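Local coordinates for glyoxalase family protein (PDB 1SS4), which belongs to the vicinal oxygen chelate (glyoxalase) superfamily, probably binds a metal ion and may act as an epimerase or related enzyme, at the interface of chains A and B. Coordinates in Å, arbitrary orientation; residue numbers count along the deposited sequence, not the author numbering. Chains: chain A/B, Glyoxalase family protein.

Contact 1 and contact 2 lie along one run of chain-to-chain pairing, with their C-alpha centres about 17 Å apart. Both set strand 9-18 of chain A against strand 95-103 of chain B; contact 1 adds the residues just before the one and after the other, and contact 2 adds A:Tyr96 and B:Val15. The backbone bonds of contact 1 are two residues out of register with those of contact 2; the helical backbone angles of A:Leu10 fit a bulge between them. Contact 2 reaches the two-fold axis; contact 1 lies farther out. Each has a symmetry twin, so the pairing could hold a dimer together.

Contact 1: the interface of chains A and B. Residues chain A 7-8, 10; chain B 102-104.
The side-chain amide of A:Asn7 and the carboxylate of B:Glu104 have planes 20° apart, and their side chains slide past each other in opposite directions. Beyond the amide oxygen OD1, CB of B:Glu104 lies on one side of the amide plane, 3.5 Å from OD1, and CB of B:Val103 lies on the other. In the plane itself A:Asn7 OD1 accepts a hydrogen bond from the backbone N of A:Lys8 at 2.9 Å. This bond, though it meets OD1 at a sharp 98°, helps to fix the rotation of the amide, a task that suits asparagine because its short chain can turn back to the next peptide. B:Glu104 N is also near OD1, but its N-H points elsewhere and goes to the carbonyl O of A:Lys8, 2.9 Å away.

One face of the B:Glu104 carboxylate is turned to the aliphatic stem of A:Lys8, whose CB lies over it, 4.0 Å from OE2. With CG anti to the backbone N (chi1 -173°) and the rest extended, the lysine carries its methylenes past this face. NZ ends 5.4 Å from OE2, too far for a salt bridge, although the opposite charges may still attract. Lysine suits the place by offering apolar carbon to the glutamate's CB and charge farther out.

One step inward along the strands, A:Leu10 N gives a hydrogen bond to B:Thr102 O at 2.9 Å. The leucine's CD1 rests against CG2, the methyl of B:Thr102, at 4.1 Å; threonine is beta-branched and suits a strand. The site thus joins the start of strand 9-18 to the end of strand 95-103, securing the outer part of the chain-to-chain pairing.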
loop_
_atom_site.group_PDB
_atom_site.type_symbol
_atom_site.label_atom_id
_atom_site.label_comp_id
_atom_site.label_asym_id
_atom_site.label_seq_id
_atom_site.Cartn_x
_atom_site.Cartn_y
_atom_site.Cartn_z
ATOM N N ASN A 7 6.346 17.313 15.591
ATOM C CA ASN A 7 6.746 16.310 14.615
ATOM C C ASN A 7 6.606 16.771 13.174
ATOM O O ASN A 7 6.120 17.861 12.899
ATOM C CB ASN A 7 5.948 15.020 14.814
ATOM C CG ASN A 7 6.831 13.786 14.782
ATOM O OD1 ASN A 7 7.748 13.683 13.963
ATOM N ND2 ASN A 7 6.559 12.840 15.679
ATOM N N LYS A 8 7.033 15.920 12.253
ATOM C CA LYS A 8 6.975 16.242 10.836
ATOM C C LYS A 8 6.929 14.948 10.035
ATOM O O LYS A 8 7.658 14.005 10.335
ATOM C CB LYS A 8 8.213 17.060 10.454
ATOM C CG LYS A 8 8.212 17.622 9.049
ATOM C CD LYS A 8 9.417 18.530 8.835
ATOM C CE LYS A 8 9.482 19.054 7.400
ATOM N NZ LYS A 8 10.574 20.071 7.241
ATOM N N LEU A 10 7.996 13.328 6.920
ATOM C CA LEU A 10 8.940 13.559 5.824
ATOM C C LEU A 10 8.507 12.913 4.512
ATOM O O LEU A 10 8.717 13.478 3.440
ATOM C CB LEU A 10 10.341 13.102 6.234
ATOM C CG LEU A 10 10.769 13.652 7.614
ATOM C CD1 LEU A 10 12.228 13.342 7.834
ATOM C CD2 LEU A 10 10.542 15.148 7.698
ATOM N N THR B 102 8.099 7.984 7.190
ATOM C CA THR B 102 9.281 8.454 7.897
ATOM C C THR B 102 8.877 9.740 8.599
ATOM O O THR B 102 8.335 10.658 7.973
ATOM C CB THR B 102 10.443 8.728 6.932
ATOM O OG1 THR B 102 10.806 7.501 6.291
ATOM C CG2 THR B 102 11.658 9.276 7.702
ATOM N N VAL B 103 9.099 9.788 9.908
ATOM C CA VAL B 103 8.740 10.961 10.673
ATOM C C VAL B 103 9.973 11.530 11.369
ATOM O O VAL B 103 10.977 10.831 11.562
ATOM C CB VAL B 103 7.641 10.625 11.719
ATOM C CG1 VAL B 103 6.393 10.088 11.007
ATOM C CG2 VAL B 103 8.162 9.598 12.708
ATOM N N GLU B 104 9.883 12.793 11.755
ATOM C CA GLU B 104 11.002 13.467 12.407
ATOM C C GLU B 104 11.334 12.883 13.767
ATOM O O GLU B 104 12.506 12.767 14.121
ATOM C CB GLU B 104 10.673 14.945 12.580
ATOM C CG GLU B 104 11.842 15.808 12.986
ATOM C CD GLU B 104 11.456 17.271 13.032
ATOM O OE1 GLU B 104 10.783 17.684 14.008
ATOM O OE2 GLU B 104 11.804 17.995 12.070
#

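Contact 2: the interface of chains A and B. Residues chain A 12, 14-16, 96; chain B 15, 96, 98-99.
Antiparallel cross-chain pairing of two strands of the glyoxalase (vicinal oxygen chelate) fold brings A:Val15 opposite B:Val99 and A:Ser16 opposite B:Arg98. The backbone bond runs from A:Ser16 N to B:Arg98 O, 2.8 Å.

B:Arg98 reaches across the partner strand: CG sits between the backbone N and the carbonyl carbon (chi1 54°), and the chain bends at chi2. This places the guanidinium beside A:Asn14, whose amide oxygen OD1 lies at its edge, in plane, and takes a hydrogen bond from NH1 at 2.7 Å. NH2 adds a weak bond to the same oxygen: arginine's long chain brings several N-H groups, and asparagine's neutral oxygen can accept two. The planes are 48° apart, and NH1 stands tilted 23° from the amide's carbonyl plane. One guanidinium face is covered by A:Ser16, whose hydroxyl OG stands 3.4 Å from CZ; serine is small enough to fit beneath it.

A:Tyr96, long enough to span the interface, lays one ring face against the opposing strand, with CZ 3.7 Å from B:Arg98 CA. Its phenol oxygen OH accepts a hydrogen bond from B:Val99 N at 3.1 Å, the donor standing above the ring plane.

Near the two-fold, the CB atoms of A:Tyr96 and B:Tyr96 approach to 3.5 Å. Valine, branched and apolar, fills the neighbouring core: CG2 of B:Val15 touches CB of A:Val15 at 4.0 Å, while CG1 of B:Val99 touches both A:Val15 CG2 and A:Tyr96 CE1.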
loop_
_atom_site.group_PDB
_atom_site.type_symbol
_atom_site.label_atom_id
_atom_site.label_comp_id
_atom_site.label_asym_id
_atom_site.label_seq_id
_atom_site.Cartn_x
_atom_site.Cartn_y
_atom_site.Cartn_z
HETATM N N MSE A 12 6.177 9.149 2.642
HETATM C CA MSE A 12 5.672 7.792 2.770
HETATM C C MSE A 12 6.771 7.026 2.043
HETATM O O MSE A 12 6.863 7.089 0.825
HETATM C CB MSE A 12 4.337 7.620 2.048
HETATM C CG MSE A 12 3.829 6.208 2.158
HETATM SE SE MSE A 12 2.057 6.081 1.380
HETATM C CE MSE A 12 2.602 5.753 -0.448
ATOM N N ASN A 14 7.437 3.699 1.557
ATOM C CA ASN A 14 7.081 2.597 0.678
ATOM C C ASN A 14 5.848 1.867 1.185
ATOM O O ASN A 14 5.407 2.075 2.321
ATOM C CB ASN A 14 8.238 1.580 0.628
ATOM C CG ASN A 14 8.481 0.886 2.001
ATOM O OD1 ASN A 14 7.705 0.038 2.428
ATOM N ND2 ASN A 14 9.558 1.270 2.683
ATOM N N VAL A 15 5.298 1.026 0.320
ATOM C CA VAL A 15 4.199 0.154 0.700
ATOM C C VAL A 15 4.864 -1.197 0.480
ATOM O O VAL A 15 5.615 -1.361 -0.477
ATOM C CB VAL A 15 2.979 0.285 -0.223
ATOM C CG1 VAL A 15 3.406 0.131 -1.664
ATOM C CG2 VAL A 15 1.958 -0.785 0.133
ATOM N N SER A 16 4.657 -2.149 1.386
ATOM C CA SER A 16 5.296 -3.443 1.208
ATOM C C SER A 16 4.282 -4.513 0.960
ATOM O O SER A 16 3.136 -4.424 1.441
ATOM C CB SER A 16 6.146 -3.829 2.420
ATOM O OG SER A 16 5.304 -4.098 3.534
ATOM N N TYR A 96 -5.990 -3.201 3.059
ATOM C CA TYR A 96 -5.245 -2.703 1.894
ATOM C C TYR A 96 -5.856 -3.296 0.643
ATOM O O TYR A 96 -6.113 -4.497 0.577
ATOM C CB TYR A 96 -3.770 -3.085 2.000
ATOM C CG TYR A 96 -3.029 -2.250 3.018
ATOM C CD1 TYR A 96 -2.722 -0.912 2.747
ATOM C CD2 TYR A 96 -2.646 -2.784 4.251
ATOM C CE1 TYR A 96 -2.064 -0.136 3.653
ATOM C CE2 TYR A 96 -1.974 -2.008 5.184
ATOM C CZ TYR A 96 -1.686 -0.683 4.875
ATOM O OH TYR A 96 -1.004 0.113 5.745
ATOM N N VAL B 15 -2.158 4.454 -2.711
ATOM C CA VAL B 15 -2.382 3.101 -2.221
ATOM C C VAL B 15 -3.757 3.236 -1.598
ATOM O O VAL B 15 -3.984 4.169 -0.829
ATOM C CB VAL B 15 -1.360 2.686 -1.118
ATOM C CG1 VAL B 15 -1.735 1.321 -0.564
ATOM C CG2 VAL B 15 0.045 2.615 -1.711
ATOM N N TYR B 96 -0.664 -7.446 0.466
ATOM C CA TYR B 96 -0.250 -6.113 0.926
ATOM C C TYR B 96 -0.037 -6.184 2.437
ATOM O O TYR B 96 -0.871 -6.741 3.153
ATOM C CB TYR B 96 -1.325 -5.077 0.588
ATOM C CG TYR B 96 -1.348 -4.713 -0.889
ATOM C CD1 TYR B 96 -0.328 -3.940 -1.436
ATOM C CD2 TYR B 96 -2.400 -5.129 -1.726
ATOM C CE1 TYR B 96 -0.332 -3.586 -2.773
ATOM C CE2 TYR B 96 -2.428 -4.775 -3.068
ATOM C CZ TYR B 96 -1.381 -4.001 -3.586
ATOM O OH TYR B 96 -1.349 -3.610 -4.900
ATOM N N ARG B 98 1.893 -3.324 4.641
ATOM C CA ARG B 98 1.776 -2.048 5.319
ATOM C C ARG B 98 2.418 -0.930 4.539
ATOM O O ARG B 98 3.269 -1.167 3.671
ATOM C CB ARG B 98 2.492 -2.139 6.677
ATOM C CG ARG B 98 3.965 -2.636 6.489
ATOM C CD ARG B 98 4.972 -1.592 6.882
ATOM N NE ARG B 98 6.342 -1.880 6.429
ATOM C CZ ARG B 98 6.838 -1.538 5.236
ATOM N NH1 ARG B 98 6.083 -0.907 4.344
ATOM N NH2 ARG B 98 8.120 -1.761 4.957
ATOM N N VAL B 99 1.988 0.290 4.836
ATOM C CA VAL B 99 2.616 1.448 4.254
ATOM C C VAL B 99 3.567 1.937 5.362
ATOM O O VAL B 99 3.254 1.859 6.576
ATOM C CB VAL B 99 1.614 2.576 3.859
ATOM C CG1 VAL B 99 0.834 2.145 2.608
ATOM C CG2 VAL B 99 0.664 2.893 5.015
#